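Local atomic coordinates of putative oxidoreductase molybdopterin-binding subunit (Sulfolobus tokodaii, PDB entry 4ZOH), a protein that probably serves as the molybdenum-bearing catalytic subunit of an oxidoreductase of the xanthine dehydrogenase and aldehyde oxidase family, binding a pterin cytosine dinucleotide cofactor. Residues R193-F201 against E225-L233; V612-A623 against Y639-P648. All coordinates share one frame; numbering follows the deposited sequence.

Interaction 1. Residues R193-F201 against E225-L233; sequences RNLVDFLGF and EYALAKLAL
F198 and Y226 set the pattern for this helix pair: their rings lie obliquely, with planes 47° apart and centroids separated by 4.8 Å. The CB of Y226 sits over one face of the F198 ring, offset toward the rim, in a CH-pi contact 4.1 Å from the ring centroid. With CG of F198 anti to the backbone N (chi1 176°), the ring is placed under that CB and has K230 CB at its edge; F198 CB itself rests 3.6 Å from Y226 CE1. The far end of the tyrosine reaches N194, whose carbonyl O lies at the phenol edge; one water donates to both N194 O and Y226 OH, and the hydroxyl is also hydrogen-bonded to OD1 of D289. Beyond this pair the contact is apolar. A229 CB meets L195 CD2 at 3.9 Å and L199 CD1 at 4.0 Å, and L233 CD1 lies 4.0 Å from F201 CE2, the two side chains running in opposite senses. The axes of the 193-199 and 225-233 segments approach to 10.5 Å at a crossing angle of -60°. Helices 188-199 and 223-235 both pack on the mixed sheet: L195 and A229 touch F181 of strand 179-183, L199 meets I204 of strand 204-207, and L228 lies against strand 170-174.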
loop_
_atom_site.group_PDB
_atom_site.type_symbol
_atom_site.label_atom_id
_atom_site.label_comp_id
_atom_site.label_asym_id
_atom_site.label_seq_id
_atom_site.Cartn_x
_atom_site.Cartn_y
_atom_site.Cartn_z
ATOM N N ARG A 193 -11.139 -19.180 -1.482
ATOM C CA ARG A 193 -11.574 -20.464 -1.987
ATOM C C ARG A 193 -12.249 -20.315 -3.347
ATOM O O ARG A 193 -11.999 -21.118 -4.227
ATOM C CB ARG A 193 -12.457 -21.167 -1.011
ATOM C CG ARG A 193 -11.698 -21.827 0.094
ATOM C CD ARG A 193 -12.637 -22.656 0.981
ATOM N NE ARG A 193 -13.617 -21.822 1.736
ATOM C CZ ARG A 193 -13.359 -21.183 2.897
ATOM N NH1 ARG A 193 -12.148 -21.184 3.448
ATOM N NH2 ARG A 193 -14.325 -20.518 3.513
ATOM N N ASN A 194 -13.065 -19.290 -3.533
ATOM C CA ASN A 194 -13.709 -19.067 -4.805
ATOM C C ASN A 194 -12.669 -18.766 -5.893
ATOM O O ASN A 194 -12.768 -19.262 -7.009
ATOM C CB ASN A 194 -14.760 -17.975 -4.729
ATOM C CG ASN A 194 -15.983 -18.400 -3.919
ATOM O OD1 ASN A 194 -16.251 -19.597 -3.816
ATOM N ND2 ASN A 194 -16.731 -17.410 -3.315
ATOM N N LEU A 195 -11.686 -17.945 -5.580
ATOM C CA LEU A 195 -10.688 -17.649 -6.589
ATOM C C LEU A 195 -9.758 -18.860 -6.872
ATOM O O LEU A 195 -9.450 -19.119 -8.007
ATOM C CB LEU A 195 -9.906 -16.388 -6.240
ATOM C CG LEU A 195 -10.685 -15.099 -6.114
ATOM C CD1 LEU A 195 -9.726 -13.999 -5.546
ATOM C CD2 LEU A 195 -11.354 -14.703 -7.461
ATOM N N VAL A 196 -9.364 -19.599 -5.860
ATOM C CA VAL A 196 -8.559 -20.829 -6.028
ATOM C C VAL A 196 -9.298 -21.775 -7.018
ATOM O O VAL A 196 -8.653 -22.220 -7.989
ATOM C CB VAL A 196 -8.259 -21.556 -4.689
ATOM C CG1 VAL A 196 -7.631 -22.984 -4.909
ATOM C CG2 VAL A 196 -7.360 -20.676 -3.799
ATOM N N ASP A 197 -10.617 -21.990 -6.790
ATOM C CA ASP A 197 -11.462 -22.857 -7.591
ATOM C C ASP A 197 -11.528 -22.292 -9.019
ATOM O O ASP A 197 -11.415 -23.052 -9.975
ATOM C CB ASP A 197 -12.909 -23.035 -7.104
ATOM C CG ASP A 197 -13.026 -23.770 -5.810
ATOM O OD1 ASP A 197 -12.072 -24.436 -5.314
ATOM O OD2 ASP A 197 -14.139 -23.693 -5.251
ATOM N N PHE A 198 -11.679 -20.995 -9.182
ATOM C CA PHE A 198 -11.863 -20.495 -10.539
ATOM C C PHE A 198 -10.564 -20.436 -11.356
ATOM O O PHE A 198 -10.583 -20.669 -12.565
ATOM C CB PHE A 198 -12.539 -19.148 -10.511
ATOM C CG PHE A 198 -12.686 -18.489 -11.855
ATOM C CD1 PHE A 198 -13.648 -18.939 -12.779
ATOM C CD2 PHE A 198 -11.915 -17.420 -12.192
ATOM C CE1 PHE A 198 -13.795 -18.314 -14.007
ATOM C CE2 PHE A 198 -12.088 -16.753 -13.426
ATOM C CZ PHE A 198 -12.999 -17.237 -14.343
ATOM N N LEU A 199 -9.442 -20.162 -10.705
ATOM C CA LEU A 199 -8.201 -19.922 -11.393
ATOM C C LEU A 199 -7.319 -21.148 -11.423
ATOM O O LEU A 199 -6.397 -21.174 -12.187
ATOM C CB LEU A 199 -7.446 -18.739 -10.774
ATOM C CG LEU A 199 -8.209 -17.379 -10.748
ATOM C CD1 LEU A 199 -7.387 -16.302 -10.034
ATOM C CD2 LEU A 199 -8.487 -16.851 -12.119
ATOM N N GLY A 200 -7.597 -22.144 -10.593
ATOM C CA GLY A 200 -6.851 -23.399 -10.644
ATOM C C GLY A 200 -5.481 -23.350 -9.992
ATOM O O GLY A 200 -4.591 -24.120 -10.379
ATOM N N PHE A 201 -5.267 -22.439 -9.040
ATOM C CA PHE A 201 -4.056 -22.531 -8.233
ATOM C C PHE A 201 -4.254 -21.954 -6.816
ATOM O O PHE A 201 -5.186 -21.158 -6.570
ATOM C CB PHE A 201 -2.840 -21.916 -8.979
ATOM C CG PHE A 201 -2.806 -20.405 -8.949
ATOM C CD1 PHE A 201 -1.832 -19.746 -8.234
ATOM C CD2 PHE A 201 -3.782 -19.662 -9.603
ATOM C CE1 PHE A 201 -1.812 -18.369 -8.176
ATOM C CE2 PHE A 201 -3.770 -18.277 -9.555
ATOM C CZ PHE A 201 -2.788 -17.636 -8.822
ATOM N N GLU A 225 -15.303 -9.770 -9.877
ATOM C CA GLU A 225 -14.178 -10.188 -9.084
ATOM C C GLU A 225 -13.386 -11.330 -9.750
ATOM O O GLU A 225 -12.158 -11.316 -9.787
ATOM C CB GLU A 225 -14.621 -10.604 -7.657
ATOM C CG GLU A 225 -14.967 -9.422 -6.696
ATOM C CD GLU A 225 -15.716 -9.944 -5.466
ATOM O OE1 GLU A 225 -16.882 -10.273 -5.594
ATOM O OE2 GLU A 225 -15.178 -10.052 -4.369
ATOM N N TYR A 226 -14.094 -12.368 -10.181
ATOM C CA TYR A 226 -13.436 -13.444 -11.031
ATOM C C TYR A 226 -12.673 -12.876 -12.225
ATOM O O TYR A 226 -11.522 -13.244 -12.454
ATOM C CB TYR A 226 -14.488 -14.444 -11.525
ATOM C CG TYR A 226 -15.073 -15.328 -10.442
ATOM C CD1 TYR A 226 -14.251 -16.105 -9.637
ATOM C CD2 TYR A 226 -16.457 -15.372 -10.239
ATOM C CE1 TYR A 226 -14.744 -16.974 -8.712
ATOM C CE2 TYR A 226 -16.984 -16.247 -9.321
ATOM C CZ TYR A 226 -16.116 -17.056 -8.583
ATOM O OH TYR A 226 -16.625 -17.896 -7.652
ATOM N N ALA A 227 -13.289 -11.963 -12.934
ATOM C CA ALA A 227 -12.652 -11.369 -14.105
ATOM C C ALA A 227 -11.424 -10.543 -13.750
ATOM O O ALA A 227 -10.370 -10.640 -14.420
ATOM C CB ALA A 227 -13.636 -10.544 -14.920
ATOM N N LEU A 228 -11.525 -9.752 -12.680
ATOM C CA LEU A 228 -10.405 -8.881 -12.296
ATOM C C LEU A 228 -9.210 -9.755 -11.938
ATOM O O LEU A 228 -8.063 -9.484 -12.292
ATOM C CB LEU A 228 -10.797 -8.009 -11.065
ATOM C CG LEU A 228 -9.769 -6.921 -10.788
ATOM C CD1 LEU A 228 -9.812 -5.851 -11.898
ATOM C CD2 LEU A 228 -10.061 -6.301 -9.392
ATOM N N ALA A 229 -9.512 -10.841 -11.241
ATOM C CA ALA A 229 -8.499 -11.707 -10.771
ATOM C C ALA A 229 -7.750 -12.422 -11.947
ATOM O O ALA A 229 -6.511 -12.520 -11.959
ATOM C CB ALA A 229 -9.109 -12.677 -9.857
ATOM N N LYS A 230 -8.523 -12.866 -12.919
ATOM C CA LYS A 230 -8.024 -13.533 -14.074
ATOM C C LYS A 230 -7.220 -12.522 -14.938
ATOM O O LYS A 230 -6.152 -12.822 -15.371
ATOM C CB LYS A 230 -9.228 -14.066 -14.870
ATOM C CG LYS A 230 -8.844 -14.525 -16.283
ATOM C CD LYS A 230 -8.173 -15.890 -16.128
ATOM C CE LYS A 230 -8.607 -16.855 -17.242
ATOM N NZ LYS A 230 -7.330 -17.468 -17.645
ATOM N N LEU A 231 -7.764 -11.346 -15.195
ATOM C CA LEU A 231 -6.974 -10.289 -15.779
ATOM C C LEU A 231 -5.645 -9.945 -15.096
ATOM O O LEU A 231 -4.649 -9.651 -15.808
ATOM C CB LEU A 231 -7.792 -9.035 -15.977
ATOM C CG LEU A 231 -8.920 -9.153 -17.003
ATOM C CD1 LEU A 231 -9.797 -7.934 -16.888
ATOM C CD2 LEU A 231 -8.369 -9.297 -18.426
ATOM N N ALA A 232 -5.609 -10.013 -13.742
ATOM C CA ALA A 232 -4.396 -9.653 -13.042
ATOM C C ALA A 232 -3.296 -10.652 -13.382
ATOM O O ALA A 232 -2.159 -10.215 -13.504
ATOM C CB ALA A 232 -4.590 -9.556 -11.516
ATOM N N LEU A 233 -3.617 -11.956 -13.493
ATOM C CA LEU A 233 -2.641 -12.963 -13.970
ATOM C C LEU A 233 -2.002 -12.621 -15.324
ATOM O O LEU A 233 -0.817 -12.822 -15.543
ATOM C CB LEU A 233 -3.229 -14.385 -14.050
ATOM C CG LEU A 233 -4.009 -14.865 -12.830
ATOM C CD1 LEU A 233 -4.338 -16.313 -13.051
ATOM C CD2 LEU A 233 -3.291 -14.632 -11.528
HETATM O O HOH W 1 -15.214 -20.501 -7.737
#

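Interaction 2. Residues V612-A623 against Y639-P648; sequences VQGMAQALLEGA and YPIPTAVEIP
The Y639 ring has the backbone N of A623 at one edge, near its plane, whereas G622 N and the carboxylate of E621 approach obliquely. That carboxylate is turned 52° from the ring, and Y639 OH gives E621 OE1 a weak hydrogen bond of 2.8 Å. With chi1 at -170° the ring of Y639 extends opposite its own backbone N and runs beside E621 and G622; its hydroxyl is also hydrogen-bonded to I161 N. A phenylalanine in its place would probably keep much of the packing but leave E621 OE1 and the backbone of I161 without this shared hydroxyl. OE2 of E621 comes against CA and CG2 of I641; outside the two segments, it pairs with a basic side chain of another protein's chain, so this buried acid is probably held as an anion.

Proline rings supply much of the remaining apolar surface. P642 turns CD onto A616 CB at 3.6 Å and CG onto V612 CG1 at 3.7 Å, and its CB receives L620 CD1. P640, centre of an inverse gamma turn, sets CG 3.3 Å from L620 O. Farther along, the E646 side chain folds back so that OE1 accepts from T643 N and T643 OG1, while T643 OG1 accepts from V645 N in an ST turn; beyond this bend I647 meets V612. The loop leading to strand 651-655 packs along helix 600-619, helix 673-688 packs on A618 and L619, and strand 149-161 borders Y639 and A623.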
loop_
_atom_site.group_PDB
_atom_site.type_symbol
_atom_site.label_atom_id
_atom_site.label_comp_id
_atom_site.label_asym_id
_atom_site.label_seq_id
_atom_site.Cartn_x
_atom_site.Cartn_y
_atom_site.Cartn_z
ATOM N N VAL A 612 -35.044 -0.822 10.631
ATOM C CA VAL A 612 -35.263 0.246 9.663
ATOM C C VAL A 612 -35.224 -0.276 8.226
ATOM O O VAL A 612 -35.955 0.212 7.370
ATOM C CB VAL A 612 -34.236 1.424 9.869
ATOM C CG1 VAL A 612 -34.229 2.391 8.693
ATOM C CG2 VAL A 612 -34.556 2.222 11.176
ATOM N N GLN A 613 -34.339 -1.245 7.945
ATOM C CA GLN A 613 -34.420 -1.944 6.609
ATOM C C GLN A 613 -35.799 -2.634 6.382
ATOM O O GLN A 613 -36.452 -2.412 5.375
ATOM C CB GLN A 613 -33.220 -2.906 6.433
ATOM C CG GLN A 613 -32.016 -2.097 5.967
ATOM C CD GLN A 613 -30.770 -2.940 6.044
ATOM O OE1 GLN A 613 -30.636 -3.779 6.935
ATOM N NE2 GLN A 613 -29.860 -2.754 5.084
ATOM N N GLY A 614 -36.257 -3.379 7.391
ATOM C CA GLY A 614 -37.575 -4.081 7.295
ATOM C C GLY A 614 -38.714 -3.082 7.095
ATOM O O GLY A 614 -39.591 -3.313 6.263
ATOM N N MET A 615 -38.657 -1.921 7.792
ATOM C CA MET A 615 -39.699 -0.875 7.635
ATOM C C MET A 615 -39.642 -0.269 6.247
ATOM O O MET A 615 -40.675 0.048 5.622
ATOM C CB MET A 615 -39.467 0.201 8.706
ATOM C CG MET A 615 -40.236 1.483 8.437
ATOM S SD MET A 615 -39.908 2.850 9.597
ATOM C CE MET A 615 -39.359 1.841 10.968
ATOM N N ALA A 616 -38.413 -0.025 5.781
ATOM C CA ALA A 616 -38.192 0.594 4.455
ATOM C C ALA A 616 -38.748 -0.356 3.307
ATOM O O ALA A 616 -39.267 0.131 2.281
ATOM C CB ALA A 616 -36.701 0.815 4.236
ATOM N N GLN A 617 -38.571 -1.671 3.480
ATOM C CA GLN A 617 -39.152 -2.649 2.512
ATOM C C GLN A 617 -40.709 -2.506 2.469
ATOM O O GLN A 617 -41.313 -2.377 1.347
ATOM C CB GLN A 617 -38.769 -4.109 2.882
ATOM C CG GLN A 617 -39.362 -5.098 1.839
ATOM C CD GLN A 617 -39.024 -6.559 1.950
ATOM O OE1 GLN A 617 -38.423 -7.074 2.929
ATOM N NE2 GLN A 617 -39.456 -7.286 0.915
ATOM N N ALA A 618 -41.329 -2.473 3.665
ATOM C CA ALA A 618 -42.808 -2.238 3.812
ATOM C C ALA A 618 -43.242 -0.920 3.197
ATOM O O ALA A 618 -44.224 -0.859 2.419
ATOM C CB ALA A 618 -43.243 -2.286 5.289
ATOM N N LEU A 619 -42.469 0.124 3.445
ATOM C CA LEU A 619 -42.972 1.490 3.140
ATOM C C LEU A 619 -42.300 2.220 2.009
ATOM O O LEU A 619 -42.867 3.189 1.528
ATOM C CB LEU A 619 -42.928 2.402 4.394
ATOM C CG LEU A 619 -43.616 1.937 5.666
ATOM C CD1 LEU A 619 -43.321 2.988 6.779
ATOM C CD2 LEU A 619 -45.134 1.719 5.364
ATOM N N LEU A 620 -41.074 1.853 1.631
ATOM C CA LEU A 620 -40.353 2.740 0.678
ATOM C C LEU A 620 -39.811 2.011 -0.525
ATOM O O LEU A 620 -40.026 2.452 -1.642
ATOM C CB LEU A 620 -39.187 3.499 1.364
ATOM C CG LEU A 620 -39.489 4.571 2.438
ATOM C CD1 LEU A 620 -38.277 4.805 3.346
ATOM C CD2 LEU A 620 -39.846 5.862 1.725
ATOM N N GLU A 621 -39.071 0.944 -0.267
ATOM C CA GLU A 621 -38.203 0.361 -1.280
ATOM C C GLU A 621 -38.935 -0.601 -2.228
ATOM O O GLU A 621 -39.930 -1.187 -1.836
ATOM C CB GLU A 621 -37.095 -0.385 -0.549
ATOM C CG GLU A 621 -36.038 0.652 -0.095
ATOM C CD GLU A 621 -34.977 0.065 0.801
ATOM O OE1 GLU A 621 -34.584 -1.090 0.623
ATOM O OE2 GLU A 621 -34.558 0.746 1.776
ATOM N N GLY A 622 -38.395 -0.772 -3.447
ATOM C CA GLY A 622 -38.770 -1.849 -4.367
ATOM C C GLY A 622 -37.991 -1.826 -5.656
ATOM O O GLY A 622 -37.734 -0.781 -6.255
ATOM N N ALA A 623 -37.566 -2.995 -6.094
ATOM C CA ALA A 623 -36.809 -2.995 -7.350
ATOM C C ALA A 623 -37.802 -3.480 -8.448
ATOM O O ALA A 623 -38.203 -4.649 -8.445
ATOM C CB ALA A 623 -35.554 -3.886 -7.209
ATOM N N TYR A 639 -34.357 4.909 -5.939
ATOM C CA TYR A 639 -34.430 3.781 -5.004
ATOM C C TYR A 639 -34.333 4.356 -3.585
ATOM O O TYR A 639 -33.244 4.622 -3.102
ATOM C CB TYR A 639 -33.353 2.720 -5.253
ATOM C CG TYR A 639 -33.631 1.495 -4.424
ATOM C CD1 TYR A 639 -34.532 0.537 -4.859
ATOM C CD2 TYR A 639 -33.018 1.320 -3.193
ATOM C CE1 TYR A 639 -34.808 -0.592 -4.075
ATOM C CE2 TYR A 639 -33.294 0.230 -2.410
ATOM C CZ TYR A 639 -34.223 -0.717 -2.858
ATOM O OH TYR A 639 -34.466 -1.791 -2.047
ATOM N N PRO A 640 -35.485 4.583 -2.933
ATOM C CA PRO A 640 -35.515 5.523 -1.785
ATOM C C PRO A 640 -35.142 4.894 -0.460
ATOM O O PRO A 640 -36.047 4.641 0.381
ATOM C CB PRO A 640 -36.993 5.966 -1.768
ATOM C CG PRO A 640 -37.719 4.744 -2.237
ATOM C CD PRO A 640 -36.852 4.131 -3.308
ATOM N N ILE A 641 -33.849 4.661 -0.202
ATOM C CA ILE A 641 -33.530 4.158 1.140
ATOM C C ILE A 641 -33.852 5.322 2.151
ATOM O O ILE A 641 -33.766 6.493 1.765
ATOM C CB ILE A 641 -32.086 3.612 1.254
ATOM C CG1 ILE A 641 -30.996 4.706 1.235
ATOM C CG2 ILE A 641 -31.873 2.606 0.122
ATOM C CD1 ILE A 641 -29.643 4.167 1.792
ATOM N N PRO A 642 -34.226 4.998 3.403
ATOM C CA PRO A 642 -34.687 6.126 4.254
ATOM C C PRO A 642 -33.561 7.089 4.732
ATOM O O PRO A 642 -32.431 6.653 5.012
ATOM C CB PRO A 642 -35.302 5.450 5.472
ATOM C CG PRO A 642 -34.800 4.095 5.491
ATOM C CD PRO A 642 -34.476 3.694 4.055
ATOM N N THR A 643 -33.872 8.380 4.759
ATOM C CA THR A 643 -33.111 9.341 5.567
ATOM C C THR A 643 -33.506 9.270 7.051
ATOM O O THR A 643 -34.441 8.528 7.426
ATOM C CB THR A 643 -33.303 10.758 5.038
ATOM O OG1 THR A 643 -34.572 11.270 5.504
ATOM C CG2 THR A 643 -33.283 10.816 3.503
ATOM N N ALA A 644 -32.856 10.094 7.899
ATOM C CA ALA A 644 -33.174 10.195 9.305
ATOM C C ALA A 644 -34.639 10.687 9.554
ATOM O O ALA A 644 -35.285 10.349 10.533
ATOM C CB ALA A 644 -32.152 11.125 9.951
ATOM N N VAL A 645 -35.203 11.398 8.593
ATOM C CA VAL A 645 -36.556 11.823 8.716
ATOM C C VAL A 645 -37.524 10.602 8.657
ATOM O O VAL A 645 -38.532 10.578 9.346
ATOM C CB VAL A 645 -36.846 12.895 7.652
ATOM C CG1 VAL A 645 -38.339 13.310 7.700
ATOM C CG2 VAL A 645 -35.971 14.133 7.926
ATOM N N GLU A 646 -37.212 9.552 7.899
ATOM C CA GLU A 646 -38.205 8.494 7.756
ATOM C C GLU A 646 -38.155 7.394 8.834
ATOM O O GLU A 646 -38.639 6.336 8.610
ATOM C CB GLU A 646 -38.171 7.916 6.336
ATOM C CG GLU A 646 -38.696 8.885 5.290
ATOM C CD GLU A 646 -37.668 9.951 4.914
ATOM O OE1 GLU A 646 -36.450 9.609 4.791
ATOM O OE2 GLU A 646 -38.064 11.128 4.757
ATOM N N ILE A 647 -37.563 7.615 9.988
ATOM C CA ILE A 647 -37.456 6.547 10.926
ATOM C C ILE A 647 -38.528 6.718 11.988
ATOM O O ILE A 647 -39.017 7.827 12.188
ATOM C CB ILE A 647 -36.012 6.413 11.538
ATOM C CG1 ILE A 647 -35.727 7.569 12.515
ATOM C CG2 ILE A 647 -34.997 6.179 10.401
ATOM C CD1 ILE A 647 -34.412 7.559 13.333
ATOM N N PRO A 648 -38.872 5.631 12.712
ATOM C CA PRO A 648 -39.744 5.812 13.838
ATOM C C PRO A 648 -39.149 6.856 14.805
ATOM O O PRO A 648 -37.953 6.872 15.079
ATOM C CB PRO A 648 -39.785 4.418 14.492
ATOM C CG PRO A 648 -39.248 3.466 13.447
ATOM C CD PRO A 648 -38.226 4.301 12.729
#

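The two contacts illustrate how burial and partners shape chemistry. Interaction 1 is partly buried, its centre about 24 Å from the centre of the chain, and joins two helices lying on one sheet; no direct hydrogen bond crosses it, and a single water links its polar atoms. Interaction 2 is buried nearly throughout, its centre about 18 Å from the centre of the chain, and seats an irregular proline-rich loop on a helix and its outgoing chain. Here a carboxylate crosses the contact, and two other protein chains reach its residues, with a bound iron-sulfur cluster about 8 Å from the I641 side chain. The contacts share no helix or strand, belong to different molybdopterin-binding regions, and stay about 18 Å apart at their nearest atoms.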